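PDB 6HHN: L-rhamnose mutarotase from Formosa agariphila, which catalyses the interconversion of the alpha and beta anomers of L-rhamnose, a sugar released when the green-algal cell-wall polysaccharide ulvan is broken down. Local coordinates for residues G24-Y29 against I56-N61; I94-V97 against P103-I106. All coordinates share one frame; numbering follows the deposited sequence.

Contact 1: residues G24-Y29 against I56-N61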
loop_
_atom_site.group_PDB
_atom_site.type_symbol
_atom_site.label_atom_id
_atom_site.label_comp_id
_atom_site.label_asym_id
_atom_site.label_seq_id
_atom_site.Cartn_x
_atom_site.Cartn_y
_atom_site.Cartn_z
ATOM N N GLY A 24 -5.471 -11.731 15.641
ATOM C CA GLY A 24 -6.504 -11.242 16.532
ATOM C C GLY A 24 -6.260 -9.893 17.165
ATOM O O GLY A 24 -7.037 -9.494 18.042
ATOM N N GLN A 25 -5.227 -9.165 16.746
ATOM C CA GLN A 25 -4.826 -7.942 17.431
ATOM C C GLN A 25 -5.163 -6.680 16.647
ATOM O O GLN A 25 -4.619 -5.615 16.947
ATOM C CB GLN A 25 -3.331 -7.984 17.753
ATOM C CG GLN A 25 -2.940 -9.131 18.654
ATOM C CD GLN A 25 -3.692 -9.104 19.961
ATOM O OE1 GLN A 25 -3.899 -8.050 20.557
ATOM N NE2 GLN A 25 -4.135 -10.265 20.401
ATOM N N LYS A 26 -6.070 -6.766 15.668
ATOM C CA LYS A 26 -6.446 -5.575 14.922
ATOM C C LYS A 26 -6.940 -4.481 15.857
ATOM O O LYS A 26 -6.569 -3.312 15.707
ATOM C CB LYS A 26 -7.513 -5.907 13.871
ATOM C CG LYS A 26 -8.007 -4.684 13.088
ATOM C CD LYS A 26 -9.125 -5.051 12.125
ATOM C CE LYS A 26 -9.795 -3.816 11.556
ATOM N NZ LYS A 26 -11.056 -4.188 10.842
ATOM N N GLN A 27 -7.798 -4.835 16.820
ATOM C CA GLN A 27 -8.402 -3.813 17.670
ATOM C C GLN A 27 -7.336 -3.086 18.478
ATOM O O GLN A 27 -7.330 -1.844 18.560
ATOM C CB GLN A 27 -9.439 -4.439 18.600
ATOM C CG GLN A 27 -10.449 -3.437 19.136
ATOM C CD GLN A 27 -11.240 -2.759 18.022
ATOM O OE1 GLN A 27 -11.607 -3.395 17.026
ATOM N NE2 GLN A 27 -11.489 -1.462 18.175
ATOM N N ALA A 28 -6.426 -3.845 19.093
ATOM C CA ALA A 28 -5.370 -3.236 19.892
ATOM C C ALA A 28 -4.480 -2.354 19.027
ATOM O O ALA A 28 -4.107 -1.240 19.428
ATOM C CB ALA A 28 -4.539 -4.332 20.556
ATOM N N TYR A 29 -4.141 -2.832 17.828
ATOM C CA TYR A 29 -3.303 -2.060 16.919
ATOM C C TYR A 29 -3.966 -0.737 16.579
ATOM O O TYR A 29 -3.339 0.333 16.643
ATOM C CB TYR A 29 -3.040 -2.898 15.657
ATOM C CG TYR A 29 -2.073 -2.239 14.706
ATOM C CD1 TYR A 29 -0.714 -2.409 14.849
ATOM C CD2 TYR A 29 -2.523 -1.431 13.674
ATOM C CE1 TYR A 29 0.171 -1.783 14.014
ATOM C CE2 TYR A 29 -1.645 -0.814 12.835
ATOM C CZ TYR A 29 -0.300 -1.004 12.992
ATOM O OH TYR A 29 0.589 -0.390 12.135
ATOM N N ILE A 56 -4.812 -2.640 6.550
ATOM C CA ILE A 56 -4.779 -4.022 7.011
ATOM C C ILE A 56 -5.528 -4.941 6.052
ATOM O O ILE A 56 -6.570 -4.568 5.488
ATOM C CB ILE A 56 -5.324 -4.131 8.456
ATOM C CG1 ILE A 56 -4.974 -5.498 9.055
ATOM C CG2 ILE A 56 -6.827 -3.859 8.491
ATOM C CD1 ILE A 56 -5.348 -5.610 10.525
ATOM N N ASP A 57 -4.954 -6.135 5.849
ATOM C CA ASP A 57 -5.630 -7.341 5.333
ATOM C C ASP A 57 -5.776 -8.211 6.591
ATOM O O ASP A 57 -4.848 -8.940 6.995
ATOM C CB ASP A 57 -4.760 -8.034 4.323
ATOM C CG ASP A 57 -5.429 -9.210 3.665
ATOM O OD1 ASP A 57 -6.380 -9.791 4.243
ATOM O OD2 ASP A 57 -4.940 -9.574 2.571
ATOM N N GLU A 58 -6.925 -8.103 7.238
ATOM C CA GLU A 58 -7.064 -8.730 8.545
ATOM C C GLU A 58 -6.983 -10.247 8.432
ATOM O O GLU A 58 -6.405 -10.912 9.305
ATOM C CB GLU A 58 -8.369 -8.308 9.221
ATOM C CG GLU A 58 -8.514 -8.902 10.623
ATOM C CD GLU A 58 -9.731 -8.390 11.349
ATOM O OE1 GLU A 58 -9.848 -8.645 12.570
ATOM O OE2 GLU A 58 -10.563 -7.730 10.694
ATOM N N GLU A 59 -7.541 -10.812 7.356
ATOM C CA GLU A 59 -7.588 -12.252 7.257
ATOM C C GLU A 59 -6.213 -12.869 7.050
ATOM O O GLU A 59 -6.078 -14.087 7.204
ATOM C CB GLU A 59 -8.521 -12.665 6.117
ATOM C CG GLU A 59 -10.003 -12.488 6.395
ATOM C CD GLU A 59 -10.442 -11.055 6.538
ATOM O OE1 GLU A 59 -11.526 -10.842 7.126
ATOM O OE2 GLU A 59 -9.724 -10.149 6.067
ATOM N N THR A 60 -5.194 -12.079 6.711
ATOM C CA THR A 60 -3.835 -12.599 6.617
ATOM C C THR A 60 -2.891 -11.966 7.626
ATOM O O THR A 60 -1.667 -12.195 7.564
ATOM C CB THR A 60 -3.279 -12.410 5.217
ATOM O OG1 THR A 60 -3.137 -11.014 4.988
ATOM C CG2 THR A 60 -4.221 -13.004 4.188
ATOM N N ASN A 61 -3.416 -11.182 8.550
ATOM C CA ASN A 61 -2.582 -10.517 9.546
ATOM C C ASN A 61 -1.492 -9.686 8.889
ATOM O O ASN A 61 -0.362 -9.601 9.413
ATOM C CB ASN A 61 -1.962 -11.534 10.511
ATOM C CG ASN A 61 -2.964 -12.541 11.001
ATOM O OD1 ASN A 61 -3.943 -12.176 11.647
ATOM N ND2 ASN A 61 -2.732 -13.825 10.692
HETATM O O HOH W 1 -7.088 -9.219 14.009
HETATM O O HOH W 2 -10.618 -5.772 8.607
#

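Contact 2: residues I94-V97 against P103-I106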
loop_
_atom_site.group_PDB
_atom_site.type_symbol
_atom_site.label_atom_id
_atom_site.label_comp_id
_atom_site.label_asym_id
_atom_site.label_seq_id
_atom_site.Cartn_x
_atom_site.Cartn_y
_atom_site.Cartn_z
ATOM N N ILE A 94 2.056 -7.226 20.148
ATOM C CA ILE A 94 1.017 -7.494 19.154
ATOM C C ILE A 94 1.533 -7.500 17.732
ATOM O O ILE A 94 0.756 -7.790 16.816
ATOM C CB ILE A 94 -0.186 -6.546 19.306
ATOM C CG1 ILE A 94 0.215 -5.116 18.983
ATOM C CG2 ILE A 94 -0.750 -6.682 20.735
ATOM C CD1 ILE A 94 -0.945 -4.139 19.123
ATOM N N MET A 95 2.801 -7.171 17.502
ATOM C CA MET A 95 3.420 -7.167 16.184
ATOM C C MET A 95 4.447 -8.291 16.091
ATOM O O MET A 95 5.004 -8.725 17.097
ATOM C CB MET A 95 4.176 -5.838 15.938
ATOM C CG MET A 95 3.353 -4.577 16.035
ATOM S SD MET A 95 2.363 -4.324 14.567
ATOM C CE MET A 95 3.630 -3.947 13.340
ATOM N N GLN A 96 4.695 -8.752 14.867
ATOM C CA GLN A 96 5.833 -9.607 14.586
ATOM C C GLN A 96 7.089 -8.749 14.576
ATOM O O GLN A 96 7.218 -7.830 13.759
ATOM C CB GLN A 96 5.646 -10.321 13.259
ATOM C CG GLN A 96 6.623 -11.420 13.046
ATOM C CD GLN A 96 6.359 -12.185 11.758
ATOM O OE1 GLN A 96 5.479 -13.033 11.686
ATOM N NE2 GLN A 96 7.091 -11.843 10.731
ATOM N N VAL A 97 7.990 -9.000 15.517
ATOM C CA VAL A 97 9.117 -8.121 15.739
ATOM C C VAL A 97 10.425 -8.886 15.806
ATOM O O VAL A 97 10.462 -10.087 16.061
ATOM C CB VAL A 97 8.971 -7.274 17.020
ATOM C CG1 VAL A 97 7.730 -6.429 16.984
ATOM C CG2 VAL A 97 8.975 -8.161 18.263
ATOM N N PRO A 103 9.609 -3.754 14.224
ATOM C CA PRO A 103 8.763 -4.660 13.445
ATOM C C PRO A 103 9.513 -5.234 12.264
ATOM O O PRO A 103 10.323 -4.564 11.621
ATOM C CB PRO A 103 7.609 -3.767 12.969
ATOM C CG PRO A 103 8.046 -2.393 13.156
ATOM C CD PRO A 103 9.078 -2.371 14.255
ATOM N N VAL A 104 9.275 -6.526 12.008
ATOM C CA VAL A 104 9.670 -7.105 10.734
ATOM C C VAL A 104 9.030 -6.294 9.623
ATOM O O VAL A 104 7.852 -5.926 9.697
ATOM C CB VAL A 104 9.239 -8.581 10.690
ATOM C CG1 VAL A 104 9.495 -9.163 9.322
ATOM C CG2 VAL A 104 9.985 -9.377 11.770
ATOM N N SER A 105 9.809 -6.006 8.587
ATOM C CA SER A 105 9.350 -5.124 7.520
ATOM C C SER A 105 9.931 -5.590 6.200
ATOM O O SER A 105 11.146 -5.773 6.102
ATOM C CB SER A 105 9.841 -3.702 7.817
ATOM O OG SER A 105 9.274 -2.759 6.946
ATOM N N ILE A 106 9.077 -5.787 5.208
ATOM C CA ILE A 106 9.460 -6.242 3.868
ATOM C C ILE A 106 9.228 -5.089 2.904
ATOM O O ILE A 106 8.087 -4.634 2.756
ATOM C CB ILE A 106 8.620 -7.466 3.453
ATOM C CG1 ILE A 106 8.762 -8.609 4.455
ATOM C CG2 ILE A 106 8.974 -7.897 2.028
ATOM C CD1 ILE A 106 10.015 -9.379 4.313
HETATM O O HOH W 3 5.864 -6.659 11.447
#

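Contact 1: residues G24-Y29 against I56-N61
K26 and E58 meet by charge at the protein surface, where the first turn of helix 26-34 faces the short 3-10 segment that follows strand 52-57. The salt bridge runs from K26 NZ to E58 OE2 at 3.6 Å, and the two side chains cross at about a right angle. K26 reaches the carboxylate because its CG stands anti to the backbone N (chi1 177°) and the chain beyond is fully extended. E58 is extended too, and its carboxylate lies across the lysine's methylene shaft, with OE2 3.4 Å from K26 CD. The stronger partner of the same ammonium group is E109 of the second subunit, E58 being the looser one.

Two waters fill out the polar network. One accepts from the backbone N of K26, in the open first turn of the helix, and donates to E58 OE1; the other accepts from K26 NZ at 2.8 Å and donates to E58 OE2 at 2.9 Å. Glutamate suits its place because, extended, it just reaches over the lysine's methylenes while each carboxylate oxygen keeps a water.

Apolar contact comes from I56, whose CD1 methyl meets K26 CG at 3.8 Å. A lysine suits this place because its methylenes can cover a buried isoleucine while its amine stays among carboxylates and water. I56 itself pairs with an antiparallel strand of the second subunit, continuing the sheet across the dimer interface. Shared between two acids and hydrated, the lysine is likely to remain charged, and the contact combines a water-mediated surface link with an ionic tie across the homodimer.

Contact 2: residues I94-V97 against P103-I106
Q96 swings its CG anti to the backbone N (chi1 -168°) and runs on extended, which carries its amide alongside V104, whose CG1 is likewise turned anti to its own N (chi1 174°). Next to them in the chain, V97 and P103 form a single beta bridge, which pinches together two parts of the long connection between helix 82-91 and strand 106-114 in this dimeric alpha-beta barrel fold.

Between the two segments the backbone bond falls to one carbonyl, Q96 O. It accepts the N-H of V104, with the donor tilted 23° from the carbonyl plane, and also receives a CA-H...O contact from P103 CA at 3.5 Å. Because the bond is made by the next residue's N-H, the missing N-H of P103 costs this link nothing, and the proline's CA-H faces the carbonyl. A water lies within hydrogen-bonding distance of Q96 O and V104 O, but it has more acceptors than protons, so its bonds are not settled.

Side chains pack around this backbone link. NE2 of Q96 sits beside the valine, about 3.9 Å from each of CB, CG1 and CG2 of V104, while the two side chains run obliquely to one another. The beta-branched valine presents a compact apolar surface to the partly exposed glutamine. V97 sends CG1 to P103 CA at 4.1 Å. In the conformer described here, the M95 CE methyl meets P103 CB at 4.0 Å. Outside the loop, P103 and Q96 rest on M19 and K20 of strand 13-20, and Q96 adds a backbone hydrogen bond to K20. Across the pinch itself, V104 N stands 3.0 Å from Q96 O.

How the contacts relate
The two contacts lie in series along the chain, their centres about 13 Å apart. K26 of contact 1 and I94 of contact 2 both meet at helix 26-34, K26 as part of it and I94 by packing, with I94 CD1 3.9 Å from A28 CB and 3.7 Å from Y29 N. Segment 24-29 itself carries Y29, a probable substrate-binding residue whose ring stacks with H33, the likely proton donor. The K26-E58 meeting, however, lies on the side toward the second subunit, the K26 side chain about 10 Å from that of H33. In contact 2 the side chain of P103 comes about 4 Å from that of W88, another likely substrate-binding residue.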